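Local atomic coordinates of Proline/betaine transporter, RALF (Rickettsia prowazekii str. Madrid E, PDB entry 4D7R), a protein that joins, by engineering, the Sec7 domain of Rickettsia RalF to the capping domain of Legionella RalF and is probably a guanine-nucleotide exchange factor. Residues 343-348 against 361-366; 43-48 against 80-85. One frame throughout, in Å; residues are numbered along the deposited sequence.

Overall arrangement
From the N terminus the chain first runs through the helical Sec7 part, taken from Rickettsia RalF. Here interaction 2 joins the start of helix 45-58 to the start of helix 80-88, closing a loop of 31 residues that holds the rest of helix 45-58 and helix 63-73. Much later, in the capping part from Legionella RalF, interaction 1 closes a shorter loop of 12 residues between edge strand 347-349 and helix 356-376. The two loops lie in series, neither nesting nor crossing, and the centres of interactions 1 and 2 are about 23 Å apart. Lys349, Tyr352, Asp353 and Glu355, within the loop of interaction 1, reach residues of interaction 2 across the engineered pairing of domains.

Interaction 1: 343-348 against 361-366; sequences SPVKNF and KAYDNQ
Tyr363 meets Val345 and Phe348 with its ring and grips the backbone of 343-348 with its hydroxyl. Its CG stands opposite the backbone N (chi1 169°), which carries the ring straight off helix 356-376 to the chain leading into strand 347-349. The tight part is apolar. Val345 lies over one face of the tyrosine, CB 4.3 Å from the ring centroid of Tyr363, and its CG2 comes to 3.5 Å from Tyr363 CE1. Phe348 approaches edge first in an offset edge-to-face pair, planes at 65°, with its CZ 3.6 Å from Tyr363 CD2. The other methyl, Val345 CG1, sits over the centre of the Phe348 ring, so one valine packs on both aromatics. Toward exposed Pro344 the contact loosens and turns polar. Val345 N donates to Tyr363 OH at 3.0 Å, a somewhat bent bond (151°), and a water near the plane of the phenol links this OH (2.8 Å from the water) to Ser343 O. The hydroxyl is thus tied to the loop twice, directly and through solvent. In this capping part from Legionella RalF, Val345 also packs on Ala338 of helix 330-339 and on Tyr229 and Leu231 of strand 228-232. Lys346 and Asn347 face Glu230 in a classic beta bulge that joins edge strand 347-349 to strand 228-232, whose Tyr229 is also touched by Ala362 of helix 356-376.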
ATOM      1  N   SER A 343      14.136  19.587   1.012  1.00 23.46           N
ATOM      2  CA  SER A 343      13.145  19.454  -0.060  1.00 23.49           C
ATOM      3  C   SER A 343      11.762  19.719   0.547  1.00 27.43           C
ATOM      4  O   SER A 343      11.500  19.261   1.661  1.00 26.03           O
ATOM      5  CB  SER A 343      13.119  18.034  -0.629  1.00 25.98           C
ATOM      6  OG  SER A 343      14.371  17.611  -1.149  1.00 32.49           O
ATOM      7  N   PRO A 344      10.859  20.423  -0.165  1.00 25.10           N
ATOM      8  CA  PRO A 344       9.526  20.644   0.392  1.00 24.04           C
ATOM      9  C   PRO A 344       8.638  19.423   0.205  1.00 25.02           C
ATOM     10  O   PRO A 344       8.918  18.566  -0.645  1.00 23.92           O
ATOM     11  CB  PRO A 344       9.011  21.833  -0.422  1.00 26.31           C
ATOM     12  CG  PRO A 344       9.640  21.670  -1.753  1.00 30.96           C
ATOM     13  CD  PRO A 344      10.989  21.024  -1.513  1.00 26.83           C
ATOM     14  N   VAL A 345       7.557  19.340   0.988  1.00 19.44           N
ATOM     15  CA  VAL A 345       6.605  18.253   0.785  1.00 17.20           C
ATOM     16  C   VAL A 345       5.860  18.585  -0.501  1.00 21.25           C
ATOM     17  O   VAL A 345       5.403  19.719  -0.672  1.00 21.62           O
ATOM     18  CB  VAL A 345       5.673  18.068   2.015  1.00 19.40           C
ATOM     19  CG1 VAL A 345       4.408  17.281   1.657  1.00 18.31           C
ATOM     20  CG2 VAL A 345       6.431  17.371   3.148  1.00 19.02           C
ATOM     21  N   LYS A 346       5.788  17.623  -1.418  1.00 18.64           N
ATOM     22  CA  LYS A 346       5.115  17.793  -2.683  1.00 19.15           C
ATOM     23  C   LYS A 346       3.616  17.577  -2.539  1.00 23.60           C
ATOM     24  O   LYS A 346       2.845  18.420  -2.985  1.00 23.39           O
ATOM     25  CB  LYS A 346       5.695  16.850  -3.752  1.00 21.61           C
ATOM     26  CG  LYS A 346       5.133  17.037  -5.160  1.00 32.71           C
ATOM     27  CD  LYS A 346       5.669  18.305  -5.806  1.00 49.35           C
ATOM     28  N   ASN A 347       3.201  16.432  -1.973  1.00 18.91           N
ATOM     29  CA  ASN A 347       1.788  16.094  -1.860  1.00 17.15           C
ATOM     30  C   ASN A 347       1.371  15.942  -0.428  1.00 19.90           C
ATOM     31  O   ASN A 347       2.090  15.331   0.373  1.00 19.47           O
ATOM     32  CB  ASN A 347       1.482  14.770  -2.595  1.00 15.58           C
ATOM     33  CG  ASN A 347       1.804  14.766  -4.070  1.00 33.51           C
ATOM     34  OD1 ASN A 347       1.489  15.696  -4.803  1.00 24.18           O
ATOM     35  ND2 ASN A 347       2.450  13.711  -4.528  1.00 25.47           N
ATOM     36  N   PHE A 348       0.171  16.444  -0.122  1.00 15.59           N
ATOM     37  CA  PHE A 348      -0.491  16.261   1.151  1.00 14.43           C
ATOM     38  C   PHE A 348      -1.817  15.555   0.842  1.00 19.57           C
ATOM     39  O   PHE A 348      -2.496  15.901  -0.134  1.00 19.41           O
ATOM     40  CB  PHE A 348      -0.789  17.596   1.844  1.00 16.09           C
ATOM     41  CG  PHE A 348       0.412  18.453   2.158  1.00 15.79           C
ATOM     42  CD1 PHE A 348       0.878  19.385   1.237  1.00 17.25           C
ATOM     43  CD2 PHE A 348       1.019  18.395   3.407  1.00 18.04           C
ATOM     44  CE1 PHE A 348       1.951  20.218   1.548  1.00 19.98           C
ATOM     45  CE2 PHE A 348       2.076  19.241   3.725  1.00 19.79           C
ATOM     46  CZ  PHE A 348       2.526  20.163   2.798  1.00 18.79           C
ATOM     47  N   LYS A 361      -1.175  22.297   8.307  1.00 20.83           N
ATOM     48  CA  LYS A 361      -0.951  23.243   9.402  1.00 21.02           C
ATOM     49  C   LYS A 361       0.203  22.828  10.299  1.00 24.58           C
ATOM     50  O   LYS A 361       1.069  23.650  10.569  1.00 25.03           O
ATOM     51  CB  LYS A 361      -2.238  23.461  10.194  1.00 22.55           C
ATOM     52  CG  LYS A 361      -3.163  24.478   9.524  1.00 46.04           C
ATOM     53  CD  LYS A 361      -4.521  24.580  10.223  1.00 58.82           C
ATOM     54  CE  LYS A 361      -5.621  24.964   9.263  1.00 72.07           C
ATOM     55  NZ  LYS A 361      -6.969  24.704   9.834  1.00 84.63           N
ATOM     56  N   ALA A 362       0.257  21.541  10.673  1.00 20.83           N
ATOM     57  CA  ALA A 362       1.299  20.970  11.523  1.00 20.24           C
ATOM     58  C   ALA A 362       2.677  21.071  10.832  1.00 20.71           C
ATOM     59  O   ALA A 362       3.647  21.513  11.454  1.00 20.48           O
ATOM     60  CB  ALA A 362       0.956  19.521  11.849  1.00 20.64           C
ATOM     61  N   TYR A 363       2.744  20.742   9.536  1.00 15.27           N
ATOM     62  CA  TYR A 363       3.989  20.828   8.765  1.00 15.54           C
ATOM     63  C   TYR A 363       4.443  22.287   8.537  1.00 18.19           C
ATOM     64  O   TYR A 363       5.625  22.605   8.727  1.00 16.57           O
ATOM     65  CB  TYR A 363       3.815  20.113   7.425  1.00 15.87           C
ATOM     66  CG  TYR A 363       4.925  20.354   6.424  1.00 16.72           C
ATOM     67  CD1 TYR A 363       6.109  19.620   6.474  1.00 17.37           C
ATOM     68  CD2 TYR A 363       4.772  21.273   5.394  1.00 18.07           C
ATOM     69  CE1 TYR A 363       7.125  19.821   5.540  1.00 15.60           C
ATOM     70  CE2 TYR A 363       5.771  21.466   4.441  1.00 19.53           C
ATOM     71  CZ  TYR A 363       6.944  20.733   4.514  1.00 23.65           C
ATOM     72  OH  TYR A 363       7.930  20.907   3.570  1.00 22.45           O
ATOM     73  N   ASP A 364       3.521  23.156   8.082  1.00 16.05           N
ATOM     74  CA  ASP A 364       3.845  24.564   7.821  1.00 17.59           C
ATOM     75  C   ASP A 364       4.341  25.235   9.075  1.00 23.77           C
ATOM     76  O   ASP A 364       5.317  25.972   9.017  1.00 24.12           O
ATOM     77  CB  ASP A 364       2.658  25.334   7.230  1.00 20.05           C
ATOM     78  CG  ASP A 364       2.296  24.954   5.805  1.00 32.26           C
ATOM     79  OD1 ASP A 364       3.137  24.323   5.121  1.00 33.94           O
ATOM     80  OD2 ASP A 364       1.188  25.326   5.356  1.00 33.48           O
ATOM     81  N   ASN A 365       3.716  24.922  10.214  1.00 21.43           N
ATOM     82  CA  ASN A 365       4.121  25.467  11.494  1.00 23.53           C
ATOM     83  C   ASN A 365       5.541  25.050  11.873  1.00 26.91           C
ATOM     84  O   ASN A 365       6.291  25.896  12.353  1.00 27.11           O
ATOM     85  CB  ASN A 365       3.091  25.128  12.593  1.00 26.63           C
ATOM     86  CG  ASN A 365       1.802  25.945  12.529  1.00 42.91           C
ATOM     87  OD1 ASN A 365       1.593  26.815  11.668  1.00 33.98           O
ATOM     88  ND2 ASN A 365       0.888  25.661  13.434  1.00 33.98           N
ATOM     89  N   GLN A 366       5.917  23.767  11.641  1.00 22.82           N
ATOM     90  CA  GLN A 366       7.271  23.270  11.935  1.00 22.43           C
ATOM     91  C   GLN A 366       8.295  23.977  11.076  1.00 26.67           C
ATOM     92  O   GLN A 366       9.345  24.343  11.597  1.00 27.16           O
ATOM     93  CB  GLN A 366       7.400  21.737  11.801  1.00 22.82           C
ATOM     94  CG  GLN A 366       6.705  20.922  12.899  1.00 31.87           C
ATOM     95  CD  GLN A 366       7.100  21.281  14.324  1.00 48.33           C
ATOM     96  OE1 GLN A 366       8.234  21.690  14.626  1.00 34.44           O
ATOM     97  NE2 GLN A 366       6.163  21.114  15.245  1.00 47.63           N
TER
HETATM   98  O   HOH W   1      10.320  19.588   4.086  1.00 21.16           O

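Interaction 2: 43-48 against 80-85; sequences DKPKSG and LEFVGD
Phe82 turns its CG opposite its own carbonyl carbon and beside the backbone N (chi1 -68°), and this swings the ring from helix 80-88 against the pyrrolidine of Pro45, whose CG sits over one face of the aromatic. The two side chains cross at about a right angle. Pro45 CG is 3.9 Å from the centroid of the Phe82 ring and 30° off its normal, a CH-pi contact displaced toward the root of the ring: Pro45 CG comes within 3.5 Å of Phe82 CG. Beside it Pro45 CD lies over the rim, 3.8 Å from Phe82 CE2, so two neighbouring methylenes press on one face. No hydrogen bond crosses between the segments. Pro45 opens helix 45-58, directly after Lys44 at the N-cap position. Ser47 OG donates to Lys44 O at 2.6 Å, in the carbonyl plane and on a lone pair, and the same oxygen takes weak bonds from Ser47 N and Gly48 N. At the other helix start, Phe82 N is hydrogen-bonded to Asn79 OD1. Phe41 of helix 31-43 also packs on Phe82, while Tyr352, from the Legionella capping part, touches Pro45 across the engineered pairing of domains. Within the Rickettsia part, this small surface contact brings the N-terminal ends of helices 45-58 and 80-88 together, a proline-on-aromatic CH-pi packing in the all-helical Sec7 fold.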
ATOM      1  N   ASP A  43     -17.222  10.927   2.170  1.00 27.57           N
ATOM      2  CA  ASP A  43     -16.737  12.189   2.744  1.00 28.65           C
ATOM      3  C   ASP A  43     -15.462  11.907   3.529  1.00 32.48           C
ATOM      4  O   ASP A  43     -14.414  12.497   3.248  1.00 32.05           O
ATOM      5  CB  ASP A  43     -17.777  12.856   3.669  1.00 31.87           C
ATOM      6  CG  ASP A  43     -17.225  14.107   4.363  1.00 43.63           C
ATOM      7  OD1 ASP A  43     -16.629  14.962   3.664  1.00 45.65           O
ATOM      8  OD2 ASP A  43     -17.335  14.198   5.609  1.00 45.90           O
ATOM      9  N   LYS A  44     -15.586  11.032   4.544  1.00 27.53           N
ATOM     10  CA  LYS A  44     -14.527  10.576   5.429  1.00 26.54           C
ATOM     11  C   LYS A  44     -14.788   9.090   5.691  1.00 27.50           C
ATOM     12  O   LYS A  44     -15.791   8.783   6.347  1.00 26.40           O
ATOM     13  CB  LYS A  44     -14.580  11.314   6.775  1.00 30.12           C
ATOM     14  CG  LYS A  44     -14.065  12.735   6.756  1.00 40.39           C
ATOM     15  CD  LYS A  44     -14.315  13.382   8.096  1.00 41.31           C
ATOM     16  CE  LYS A  44     -13.582  14.686   8.217  1.00 47.84           C
ATOM     17  NZ  LYS A  44     -13.705  15.250   9.585  1.00 56.28           N
ATOM     18  N   PRO A  45     -13.910   8.166   5.215  1.00 22.26           N
ATOM     19  CA  PRO A  45     -14.118   6.726   5.478  1.00 20.52           C
ATOM     20  C   PRO A  45     -14.319   6.359   6.935  1.00 24.11           C
ATOM     21  O   PRO A  45     -15.066   5.431   7.214  1.00 23.10           O
ATOM     22  CB  PRO A  45     -12.818   6.070   5.010  1.00 21.94           C
ATOM     23  CG  PRO A  45     -12.197   7.017   4.116  1.00 26.95           C
ATOM     24  CD  PRO A  45     -12.688   8.396   4.420  1.00 23.97           C
ATOM     25  N   LYS A  46     -13.635   7.048   7.865  1.00 20.91           N
ATOM     26  CA  LYS A  46     -13.806   6.732   9.277  1.00 21.16           C
ATOM     27  C   LYS A  46     -15.245   6.978   9.706  1.00 24.30           C
ATOM     28  O   LYS A  46     -15.764   6.180  10.467  1.00 23.80           O
ATOM     29  CB  LYS A  46     -12.821   7.515  10.168  1.00 23.87           C
ATOM     30  CG  LYS A  46     -12.664   6.907  11.569  1.00 32.17           C
ATOM     31  CD  LYS A  46     -11.897   7.843  12.493  1.00 37.79           C
ATOM     32  CE  LYS A  46     -10.785   7.155  13.229  1.00 36.47           C
ATOM     33  NZ  LYS A  46      -9.853   8.142  13.853  1.00 29.90           N
ATOM     34  N   SER A  47     -15.893   8.058   9.202  1.00 23.23           N
ATOM     35  CA  SER A  47     -17.290   8.381   9.559  1.00 23.29           C
ATOM     36  C   SER A  47     -18.294   7.350   9.026  1.00 26.97           C
ATOM     37  O   SER A  47     -19.277   7.050   9.716  1.00 25.56           O
ATOM     38  CB  SER A  47     -17.658   9.796   9.143  1.00 24.57           C
ATOM     39  OG  SER A  47     -17.735   9.923   7.734  1.00 28.37           O
ATOM     40  N   GLY A  48     -17.989   6.779   7.848  1.00 23.17           N
ATOM     41  CA  GLY A  48     -18.750   5.702   7.223  1.00 21.98           C
ATOM     42  C   GLY A  48     -18.599   4.411   8.004  1.00 24.27           C
ATOM     43  O   GLY A  48     -19.595   3.779   8.333  1.00 25.93           O
ATOM     44  N   LEU A  80     -13.416   4.249  -4.473  1.00 15.18           N
ATOM     45  CA  LEU A  80     -12.554   3.068  -4.506  1.00 15.32           C
ATOM     46  C   LEU A  80     -11.144   3.277  -3.969  1.00 18.44           C
ATOM     47  O   LEU A  80     -10.537   2.344  -3.576  1.00 17.49           O
ATOM     48  CB  LEU A  80     -12.539   2.399  -5.861  1.00 15.27           C
ATOM     49  CG  LEU A  80     -13.901   1.891  -6.333  1.00 18.78           C
ATOM     50  CD1 LEU A  80     -13.774   0.986  -7.503  1.00 18.14           C
ATOM     51  CD2 LEU A  80     -14.654   1.216  -5.201  1.00 18.88           C
ATOM     52  N   GLU A  81     -10.681   4.519  -3.909  1.00 16.38           N
ATOM     53  CA  GLU A  81      -9.411   4.806  -3.269  1.00 15.22           C
ATOM     54  C   GLU A  81      -9.500   4.503  -1.812  1.00 16.21           C
ATOM     55  O   GLU A  81      -8.626   3.930  -1.253  1.00 14.36           O
ATOM     56  CB  GLU A  81      -8.956   6.273  -3.392  1.00 17.46           C
ATOM     57  CG  GLU A  81      -8.926   6.847  -4.781  1.00 33.02           C
ATOM     58  CD  GLU A  81      -7.923   7.987  -4.969  1.00 40.27           C
ATOM     59  OE1 GLU A  81      -7.651   8.650  -4.030  1.00 18.76           O
ATOM     60  OE2 GLU A  81      -7.399   8.137  -6.062  1.00 30.06           O
ATOM     61  N   PHE A  82     -10.603   4.923  -1.210  1.00 12.67           N
ATOM     62  CA  PHE A  82     -10.806   4.779   0.186  1.00 12.15           C
ATOM     63  C   PHE A  82     -11.039   3.290   0.499  1.00 14.29           C
ATOM     64  O   PHE A  82     -10.603   2.827   1.465  1.00 14.39           O
ATOM     65  CB  PHE A  82     -12.003   5.629   0.686  1.00 14.12           C
ATOM     66  CG  PHE A  82     -11.811   7.137   0.627  1.00 16.24           C
ATOM     67  CD1 PHE A  82     -10.589   7.706   0.443  1.00 19.75           C
ATOM     68  CD2 PHE A  82     -12.894   7.960   0.785  1.00 21.68           C
ATOM     69  CE1 PHE A  82     -10.439   9.063   0.371  1.00 21.76           C
ATOM     70  CE2 PHE A  82     -12.752   9.322   0.733  1.00 24.56           C
ATOM     71  CZ  PHE A  82     -11.526   9.864   0.500  1.00 21.69           C
ATOM     72  N   VAL A  83     -11.769   2.608  -0.364  1.00 10.74           N
ATOM     73  CA  VAL A  83     -11.993   1.161  -0.166  1.00 10.10           C
ATOM     74  C   VAL A  83     -10.630   0.457  -0.224  1.00 14.06           C
ATOM     75  O   VAL A  83     -10.311  -0.306   0.695  1.00 12.89           O
ATOM     76  CB  VAL A  83     -13.018   0.539  -1.161  1.00 13.82           C
ATOM     77  CG1 VAL A  83     -12.946  -0.991  -1.183  1.00 11.99           C
ATOM     78  CG2 VAL A  83     -14.427   1.013  -0.859  1.00 14.41           C
ATOM     79  N   GLY A  84      -9.841   0.732  -1.279  1.00 11.01           N
ATOM     80  CA  GLY A  84      -8.520   0.123  -1.454  1.00 11.52           C
ATOM     81  C   GLY A  84      -7.637   0.368  -0.244  1.00 15.07           C
ATOM     82  O   GLY A  84      -7.008  -0.564   0.284  1.00 15.08           O
ATOM     83  N   ASP A  85      -7.630   1.617   0.226  1.00 13.14           N
ATOM     84  CA  ASP A  85      -6.845   2.011   1.397  1.00 13.11           C
ATOM     85  C   ASP A  85      -7.274   1.290   2.653  1.00 14.72           C
ATOM     86  O   ASP A  85      -6.409   0.757   3.344  1.00 13.80           O
ATOM     87  CB  ASP A  85      -6.804   3.517   1.594  1.00 15.20           C
ATOM     88  CG  ASP A  85      -5.665   3.922   2.506  1.00 23.66           C
ATOM     89  OD1 ASP A  85      -4.489   3.746   2.099  1.00 23.02           O
ATOM     90  OD2 ASP A  85      -5.949   4.392   3.639  1.00 27.51           O
TER